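Protein Dok-7 (Mus musculus, PDB 3ML4) activates the receptor tyrosine kinase MuSK as a dimeric adaptor in neuromuscular synapse formation, and binds phosphoinositides through its PH domain. Local coordinates at residues R117-E129 with W182-M196. Numbering follows the deposited sequence.
Sequences RFHVTVAPGTKLE and WAGVFFLSSAEGEQM
Phe118 lies against the first turn of helix 193-203, where the side chain of Met196, a selenomethionine, runs counter to it. CG of Met196 sits over the centre of one ring face, a CH-pi contact at 3.6 Å from the centroid, while SE stands obliquely to the ring in a Met-aromatic contact. The bend at chi3 of Met196 (-138°) turns its CE back onto Phe118 CB, 3.5 Å away, and toward CG1 of Val120. The carboxylate of Glu192, the N-cap residue, meets the ring edge, its plane 74° from that of the ring. Two residues earlier, Ser190 opens an ST turn, its OG accepting from Glu192 N at 3.2 Å.

Strands 115-122 and 184-189 then join in an antiparallel ladder. Thr121 and Ser189 exchange two backbone hydrogen bonds, and Ala123 N continues the ladder to Phe187 O at 3.0 Å. On the buried face, Leu188 spreads its methyls between two valines, CD1 toward Val120 CG2 and CD2 3.8 Å from Val122 CG2; Leu144 packs on both valines.

Past the strand end, Leu128 splits its branches: CD1 reaches Phe186 CD2 at 3.4 Å, and CD2 meets the benzene end of the Trp182 indole at CZ3. With chi1 at 76°, Thr126 tucks OG1 back over its own main chain, at the edge of the Phe186 ring, where it also accepts from Leu128 N in a second ST turn. Trp156 extends this aromatic cluster. Pairing of the first and last strands, followed directly by the C-terminal helix, is characteristic of the PH-like fold of IRS-type PTB domains.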
ATOM      1  N   ARG B 117      -0.273 -12.835 -13.630  1.00 26.51           N
ATOM      2  CA  ARG B 117       0.834 -13.523 -14.261  1.00 26.39           C
ATOM      3  C   ARG B 117       0.407 -14.112 -15.598  1.00 26.16           C
ATOM      4  O   ARG B 117      -0.717 -14.593 -15.744  1.00 26.04           O
ATOM      5  CB  ARG B 117       1.401 -14.603 -13.331  1.00 26.63           C
ATOM      6  CG  ARG B 117       0.778 -15.973 -13.504  1.00 27.40           C
ATOM      7  CD  ARG B 117       1.238 -16.955 -12.463  1.00 29.36           C
ATOM      8  NE  ARG B 117       0.170 -17.203 -11.504  1.00 31.05           N
ATOM      9  CZ  ARG B 117      -0.806 -18.083 -11.691  1.00 32.56           C
ATOM     10  NH1 ARG B 117      -0.836 -18.815 -12.803  1.00 33.41           N
ATOM     11  NH2 ARG B 117      -1.751 -18.233 -10.765  1.00 32.65           N
ATOM     12  N   PHE B 118       1.311 -14.064 -16.571  1.00 26.09           N
ATOM     13  CA  PHE B 118       1.062 -14.616 -17.902  1.00 25.94           C
ATOM     14  C   PHE B 118       2.258 -15.436 -18.356  1.00 26.08           C
ATOM     15  O   PHE B 118       3.388 -14.937 -18.368  1.00 26.02           O
ATOM     16  CB  PHE B 118       0.823 -13.497 -18.911  1.00 25.93           C
ATOM     17  CG  PHE B 118      -0.260 -12.525 -18.516  1.00 26.21           C
ATOM     18  CD1 PHE B 118      -1.540 -12.644 -19.040  1.00 25.82           C
ATOM     19  CD2 PHE B 118       0.010 -11.473 -17.636  1.00 25.97           C
ATOM     20  CE1 PHE B 118      -2.544 -11.737 -18.689  1.00 25.72           C
ATOM     21  CE2 PHE B 118      -0.982 -10.574 -17.279  1.00 25.89           C
ATOM     22  CZ  PHE B 118      -2.263 -10.705 -17.812  1.00 26.08           C
ATOM     23  N   HIS B 119       2.011 -16.699 -18.713  1.00 26.32           N
ATOM     24  CA  HIS B 119       3.042 -17.559 -19.293  1.00 26.19           C
ATOM     25  C   HIS B 119       3.426 -17.045 -20.681  1.00 25.77           C
ATOM     26  O   HIS B 119       2.589 -16.990 -21.588  1.00 25.76           O
ATOM     27  CB  HIS B 119       2.562 -19.010 -19.388  1.00 26.61           C
ATOM     28  CG  HIS B 119       2.431 -19.706 -18.065  1.00 28.40           C
ATOM     29  ND1 HIS B 119       1.290 -20.381 -17.682  1.00 29.85           N
ATOM     30  CD2 HIS B 119       3.290 -19.798 -17.019  1.00 29.16           C
ATOM     31  CE1 HIS B 119       1.461 -20.883 -16.470  1.00 29.93           C
ATOM     32  NE2 HIS B 119       2.663 -20.541 -16.045  1.00 30.16           N
ATOM     33  N   VAL B 120       4.690 -16.661 -20.833  1.00 25.46           N
ATOM     34  CA  VAL B 120       5.205 -16.098 -22.087  1.00 25.19           C
ATOM     35  C   VAL B 120       6.514 -16.758 -22.551  1.00 25.14           C
ATOM     36  O   VAL B 120       7.162 -17.492 -21.797  1.00 25.25           O
ATOM     37  CB  VAL B 120       5.436 -14.557 -21.981  1.00 25.36           C
ATOM     38  CG1 VAL B 120       4.152 -13.827 -21.543  1.00 24.82           C
ATOM     39  CG2 VAL B 120       6.604 -14.238 -21.040  1.00 24.99           C
ATOM     40  N   THR B 121       6.885 -16.486 -23.800  1.00 24.79           N
ATOM     41  CA  THR B 121       8.172 -16.872 -24.353  1.00 24.11           C
ATOM     42  C   THR B 121       8.918 -15.604 -24.731  1.00 24.12           C
ATOM     43  O   THR B 121       8.445 -14.830 -25.565  1.00 24.07           O
ATOM     44  CB  THR B 121       8.001 -17.744 -25.611  1.00 24.20           C
ATOM     45  OG1 THR B 121       6.996 -18.743 -25.378  1.00 24.02           O
ATOM     46  CG2 THR B 121       9.322 -18.403 -25.996  1.00 22.88           C
ATOM     47  N   VAL B 122      10.075 -15.392 -24.114  1.00 24.21           N
ATOM     48  CA  VAL B 122      10.882 -14.199 -24.365  1.00 24.75           C
ATOM     49  C   VAL B 122      11.706 -14.370 -25.644  1.00 25.49           C
ATOM     50  O   VAL B 122      12.521 -15.288 -25.749  1.00 25.59           O
ATOM     51  CB  VAL B 122      11.808 -13.840 -23.152  1.00 24.67           C
ATOM     52  CG1 VAL B 122      12.624 -12.568 -23.428  1.00 23.41           C
ATOM     53  CG2 VAL B 122      10.994 -13.677 -21.867  1.00 24.07           C
ATOM     54  N   ALA B 123      11.489 -13.477 -26.608  1.00 26.23           N
ATOM     55  CA  ALA B 123      12.195 -13.512 -27.895  1.00 27.00           C
ATOM     56  C   ALA B 123      13.686 -13.213 -27.753  1.00 27.57           C
ATOM     57  O   ALA B 123      14.069 -12.335 -26.972  1.00 27.71           O
ATOM     58  CB  ALA B 123      11.558 -12.532 -28.875  1.00 26.86           C
ATOM     59  N   PRO B 124      14.540 -13.945 -28.502  1.00 28.03           N
ATOM     60  CA  PRO B 124      15.972 -13.604 -28.538  1.00 28.27           C
ATOM     61  C   PRO B 124      16.227 -12.266 -29.225  1.00 28.62           C
ATOM     62  O   PRO B 124      15.437 -11.847 -30.077  1.00 28.71           O
ATOM     63  CB  PRO B 124      16.592 -14.742 -29.356  1.00 28.06           C
ATOM     64  CG  PRO B 124      15.479 -15.303 -30.142  1.00 28.25           C
ATOM     65  CD  PRO B 124      14.233 -15.130 -29.323  1.00 27.87           C
ATOM     66  N   GLY B 125      17.322 -11.608 -28.845  1.00 29.00           N
ATOM     67  CA  GLY B 125      17.728 -10.338 -29.445  1.00 29.26           C
ATOM     68  C   GLY B 125      18.099  -9.258 -28.444  1.00 29.66           C
ATOM     69  O   GLY B 125      18.832  -8.324 -28.772  1.00 29.74           O
ATOM     70  N   THR B 126      17.590  -9.383 -27.223  1.00 29.90           N
ATOM     71  CA  THR B 126      17.763  -8.353 -26.207  1.00 30.28           C
ATOM     72  C   THR B 126      18.715  -8.802 -25.093  1.00 30.62           C
ATOM     73  O   THR B 126      19.324  -9.863 -25.190  1.00 30.53           O
ATOM     74  CB  THR B 126      16.399  -7.948 -25.596  1.00 30.31           C
ATOM     75  OG1 THR B 126      15.953  -8.962 -24.687  1.00 30.22           O
ATOM     76  CG2 THR B 126      15.348  -7.734 -26.690  1.00 29.91           C
ATOM     77  N   LYS B 127      18.840  -7.981 -24.049  1.00 31.10           N
ATOM     78  CA  LYS B 127      19.590  -8.329 -22.835  1.00 31.53           C
ATOM     79  C   LYS B 127      18.964  -9.518 -22.091  1.00 31.40           C
ATOM     80  O   LYS B 127      19.650 -10.217 -21.348  1.00 31.42           O
ATOM     81  CB  LYS B 127      19.657  -7.120 -21.885  1.00 31.92           C
ATOM     82  CG  LYS B 127      21.062  -6.589 -21.530  1.00 33.14           C
ATOM     83  CD  LYS B 127      21.504  -5.406 -22.400  1.00 34.65           C
ATOM     84  CE  LYS B 127      22.420  -5.858 -23.543  1.00 35.52           C
ATOM     85  NZ  LYS B 127      22.623  -4.797 -24.582  1.00 35.80           N
ATOM     86  N   LEU B 128      17.663  -9.732 -22.291  1.00 31.33           N
ATOM     87  CA  LEU B 128      16.917 -10.795 -21.612  1.00 31.15           C
ATOM     88  C   LEU B 128      17.212 -12.171 -22.195  1.00 31.32           C
ATOM     89  O   LEU B 128      17.319 -12.336 -23.413  1.00 31.59           O
ATOM     90  CB  LEU B 128      15.404 -10.547 -21.699  1.00 31.08           C
ATOM     91  CG  LEU B 128      14.747  -9.261 -21.186  1.00 30.53           C
ATOM     92  CD1 LEU B 128      13.310  -9.208 -21.659  1.00 29.95           C
ATOM     93  CD2 LEU B 128      14.807  -9.158 -19.670  1.00 30.60           C
ATOM     94  N   GLU B 129      17.329 -13.156 -21.312  1.00 31.20           N
ATOM     95  CA  GLU B 129      17.424 -14.546 -21.713  1.00 31.00           C
ATOM     96  C   GLU B 129      16.141 -14.962 -22.421  1.00 30.90           C
ATOM     97  O   GLU B 129      15.039 -14.636 -21.977  1.00 30.94           O
ATOM     98  CB  GLU B 129      17.650 -15.425 -20.486  1.00 30.99           C
ATOM     99  CG  GLU B 129      18.036 -16.859 -20.814  1.00 31.06           C
ATOM    100  CD  GLU B 129      18.103 -17.756 -19.586  1.00 31.00           C
ATOM    101  OE1 GLU B 129      17.864 -17.272 -18.455  1.00 29.66           O
ATOM    102  OE2 GLU B 129      18.403 -18.957 -19.763  1.00 31.37           O
ATOM    103  N   TRP B 182      17.919  -1.531 -18.393  1.00 39.80           N
ATOM    104  CA  TRP B 182      16.695  -2.210 -18.784  1.00 38.97           C
ATOM    105  C   TRP B 182      15.901  -1.416 -19.824  1.00 38.18           C
ATOM    106  O   TRP B 182      14.803  -1.817 -20.215  1.00 38.28           O
ATOM    107  CB  TRP B 182      15.841  -2.564 -17.563  1.00 39.16           C
ATOM    108  CG  TRP B 182      16.310  -3.807 -16.863  1.00 39.30           C
ATOM    109  CD1 TRP B 182      16.415  -4.003 -15.513  1.00 39.70           C
ATOM    110  CD2 TRP B 182      16.754  -5.026 -17.479  1.00 39.50           C
ATOM    111  NE1 TRP B 182      16.887  -5.267 -15.252  1.00 39.51           N
ATOM    112  CE2 TRP B 182      17.109  -5.914 -16.438  1.00 39.45           C
ATOM    113  CE3 TRP B 182      16.886  -5.452 -18.808  1.00 39.41           C
ATOM    114  CZ2 TRP B 182      17.590  -7.202 -16.684  1.00 39.47           C
ATOM    115  CZ3 TRP B 182      17.360  -6.732 -19.051  1.00 39.70           C
ATOM    116  CH2 TRP B 182      17.704  -7.595 -17.992  1.00 39.75           C
ATOM    117  N   ALA B 183      16.469  -0.300 -20.278  1.00 37.00           N
ATOM    118  CA  ALA B 183      15.863   0.502 -21.335  1.00 35.91           C
ATOM    119  C   ALA B 183      15.825  -0.280 -22.646  1.00 35.08           C
ATOM    120  O   ALA B 183      16.641  -1.180 -22.865  1.00 35.13           O
ATOM    121  CB  ALA B 183      16.615   1.805 -21.514  1.00 35.72           C
ATOM    122  N   GLY B 184      14.863   0.053 -23.503  1.00 34.04           N
ATOM    123  CA  GLY B 184      14.780  -0.540 -24.833  1.00 32.40           C
ATOM    124  C   GLY B 184      13.489  -1.287 -25.095  1.00 31.48           C
ATOM    125  O   GLY B 184      12.549  -1.223 -24.305  1.00 31.26           O
ATOM    126  N   VAL B 185      13.467  -2.016 -26.210  1.00 30.51           N
ATOM    127  CA  VAL B 185      12.265  -2.669 -26.713  1.00 29.23           C
ATOM    128  C   VAL B 185      12.350  -4.188 -26.520  1.00 28.40           C
ATOM    129  O   VAL B 185      13.358  -4.807 -26.854  1.00 28.55           O
ATOM    130  CB  VAL B 185      12.037  -2.309 -28.205  1.00 29.25           C
ATOM    131  CG1 VAL B 185      10.670  -2.781 -28.676  1.00 29.09           C
ATOM    132  CG2 VAL B 185      12.180  -0.801 -28.421  1.00 28.80           C
ATOM    133  N   PHE B 186      11.284  -4.775 -25.979  1.00 27.07           N
ATOM    134  CA  PHE B 186      11.259  -6.200 -25.632  1.00 25.71           C
ATOM    135  C   PHE B 186      10.034  -6.904 -26.199  1.00 25.30           C
ATOM    136  O   PHE B 186       8.945  -6.319 -26.258  1.00 25.03           O
ATOM    137  CB  PHE B 186      11.319  -6.384 -24.110  1.00 25.08           C
ATOM    138  CG  PHE B 186      12.527  -5.758 -23.473  1.00 23.80           C
ATOM    139  CD1 PHE B 186      12.445  -4.500 -22.891  1.00 22.42           C
ATOM    140  CD2 PHE B 186      13.752  -6.420 -23.466  1.00 22.40           C
ATOM    141  CE1 PHE B 186      13.563  -3.914 -22.308  1.00 21.93           C
ATOM    142  CE2 PHE B 186      14.870  -5.846 -22.875  1.00 21.88           C
ATOM    143  CZ  PHE B 186      14.776  -4.588 -22.301  1.00 22.21           C
ATOM    144  N   PHE B 187      10.224  -8.163 -26.594  1.00 24.76           N
ATOM    145  CA  PHE B 187       9.233  -8.909 -27.366  1.00 24.52           C
ATOM    146  C   PHE B 187       8.863 -10.219 -26.698  1.00 24.33           C
ATOM    147  O   PHE B 187       9.735 -11.029 -26.391  1.00 24.33           O
ATOM    148  CB  PHE B 187       9.779  -9.227 -28.760  1.00 24.60           C
ATOM    149  CG  PHE B 187      10.075  -8.022 -29.600  1.00 24.41           C
ATOM    150  CD1 PHE B 187       9.235  -7.679 -30.653  1.00 24.80           C
ATOM    151  CD2 PHE B 187      11.206  -7.242 -29.360  1.00 24.69           C
ATOM    152  CE1 PHE B 187       9.506  -6.575 -31.442  1.00 24.69           C
ATOM    153  CE2 PHE B 187      11.488  -6.129 -30.139  1.00 24.31           C
ATOM    154  CZ  PHE B 187      10.639  -5.797 -31.182  1.00 25.37           C
ATOM    155  N   LEU B 188       7.568 -10.440 -26.499  1.00 24.40           N
ATOM    156  CA  LEU B 188       7.083 -11.671 -25.878  1.00 24.58           C
ATOM    157  C   LEU B 188       6.034 -12.353 -26.743  1.00 24.71           C
ATOM    158  O   LEU B 188       5.209 -11.686 -27.365  1.00 24.44           O
ATOM    159  CB  LEU B 188       6.498 -11.395 -24.482  1.00 24.45           C
ATOM    160  CG  LEU B 188       7.246 -10.484 -23.498  1.00 24.65           C
ATOM    161  CD1 LEU B 188       6.439 -10.298 -22.206  1.00 24.72           C
ATOM    162  CD2 LEU B 188       8.641 -11.010 -23.185  1.00 24.17           C
ATOM    163  N   SER B 189       6.087 -13.685 -26.772  1.00 25.04           N
ATOM    164  CA  SER B 189       5.071 -14.513 -27.411  1.00 25.44           C
ATOM    165  C   SER B 189       4.081 -14.998 -26.365  1.00 25.66           C
ATOM    166  O   SER B 189       4.472 -15.534 -25.325  1.00 25.45           O
ATOM    167  CB  SER B 189       5.700 -15.727 -28.110  1.00 25.37           C
ATOM    168  OG  SER B 189       6.320 -15.361 -29.331  1.00 26.02           O
ATOM    169  N   SER B 190       2.797 -14.804 -26.655  1.00 26.19           N
ATOM    170  CA  SER B 190       1.709 -15.289 -25.817  1.00 26.60           C
ATOM    171  C   SER B 190       0.389 -15.130 -26.543  1.00 26.87           C
ATOM    172  O   SER B 190       0.283 -14.338 -27.478  1.00 26.54           O
ATOM    173  CB  SER B 190       1.650 -14.516 -24.502  1.00 26.72           C
ATOM    174  OG  SER B 190       0.559 -14.965 -23.718  1.00 27.26           O
ATOM    175  N   ALA B 191      -0.622 -15.872 -26.093  1.00 27.38           N
ATOM    176  CA  ALA B 191      -1.970 -15.746 -26.646  1.00 28.11           C
ATOM    177  C   ALA B 191      -2.842 -14.754 -25.842  1.00 28.62           C
ATOM    178  O   ALA B 191      -4.059 -14.678 -26.041  1.00 28.75           O
ATOM    179  CB  ALA B 191      -2.641 -17.127 -26.743  1.00 27.76           C
ATOM    180  N   GLU B 192      -2.217 -13.985 -24.952  1.00 28.98           N
ATOM    181  CA  GLU B 192      -2.965 -13.106 -24.054  1.00 29.77           C
ATOM    182  C   GLU B 192      -2.519 -11.641 -24.121  1.00 29.78           C
ATOM    183  O   GLU B 192      -2.624 -10.904 -23.142  1.00 29.57           O
ATOM    184  CB  GLU B 192      -2.890 -13.634 -22.612  1.00 29.67           C
ATOM    185  CG  GLU B 192      -3.399 -15.060 -22.436  1.00 30.15           C
ATOM    186  CD  GLU B 192      -3.131 -15.596 -21.052  1.00 30.73           C
ATOM    187  OE1 GLU B 192      -1.946 -15.766 -20.704  1.00 33.11           O
ATOM    188  OE2 GLU B 192      -4.103 -15.850 -20.307  1.00 32.54           O
ATOM    189  N   GLY B 193      -2.035 -11.226 -25.287  1.00 30.15           N
ATOM    190  CA  GLY B 193      -1.513  -9.879 -25.475  1.00 30.81           C
ATOM    191  C   GLY B 193      -2.556  -8.798 -25.292  1.00 31.41           C
ATOM    192  O   GLY B 193      -2.270  -7.747 -24.715  1.00 31.34           O
ATOM    193  N   GLU B 194      -3.758  -9.058 -25.805  1.00 32.10           N
ATOM    194  CA  GLU B 194      -4.907  -8.171 -25.634  1.00 32.86           C
ATOM    195  C   GLU B 194      -5.257  -8.009 -24.148  1.00 32.86           C
ATOM    196  O   GLU B 194      -5.565  -6.905 -23.700  1.00 33.01           O
ATOM    197  CB  GLU B 194      -6.114  -8.694 -26.422  1.00 32.76           C
ATOM    198  CG  GLU B 194      -6.093  -8.358 -27.920  1.00 33.78           C
ATOM    199  CD  GLU B 194      -7.191  -9.080 -28.706  1.00 33.77           C
ATOM    200  OE1 GLU B 194      -8.155  -8.417 -29.153  1.00 34.16           O
ATOM    201  OE2 GLU B 194      -7.098 -10.317 -28.865  1.00 35.02           O
ATOM    202  N   GLN B 195      -5.197  -9.107 -23.397  1.00 32.90           N
ATOM    203  CA  GLN B 195      -5.383  -9.078 -21.943  1.00 33.31           C
ATOM    204  C   GLN B 195      -4.269  -8.336 -21.220  1.00 33.44           C
ATOM    205  O   GLN B 195      -4.525  -7.649 -20.234  1.00 33.60           O
ATOM    206  CB  GLN B 195      -5.502 -10.491 -21.376  1.00 33.15           C
ATOM    207  CG  GLN B 195      -6.917 -11.017 -21.368  1.00 34.02           C
ATOM    208  CD  GLN B 195      -6.994 -12.526 -21.278  1.00 35.04           C
ATOM    209  OE1 GLN B 195      -6.134 -13.180 -20.677  1.00 35.67           O
ATOM    210  NE2 GLN B 195      -8.035 -13.092 -21.878  1.00 35.04           N
HETATM  211  N   MSE B 196      -3.040  -8.470 -21.712  1.00 33.43           N
HETATM  212  CA  MSE B 196      -1.901  -7.797 -21.100  1.00 34.28           C
HETATM  213  C   MSE B 196      -1.953  -6.288 -21.317  1.00 33.00           C
HETATM  214  O   MSE B 196      -1.717  -5.515 -20.390  1.00 32.80           O
HETATM  215  CB  MSE B 196      -0.579  -8.372 -21.614  1.00 34.18           C
HETATM  216  CG  MSE B 196      -0.285  -9.769 -21.100  1.00 35.28           C
HETATM  217 SE   MSE B 196       1.207 -10.646 -22.014  1.00 38.58          SE
HETATM  218  CE  MSE B 196       0.390 -12.390 -22.167  1.00 35.35           C
TER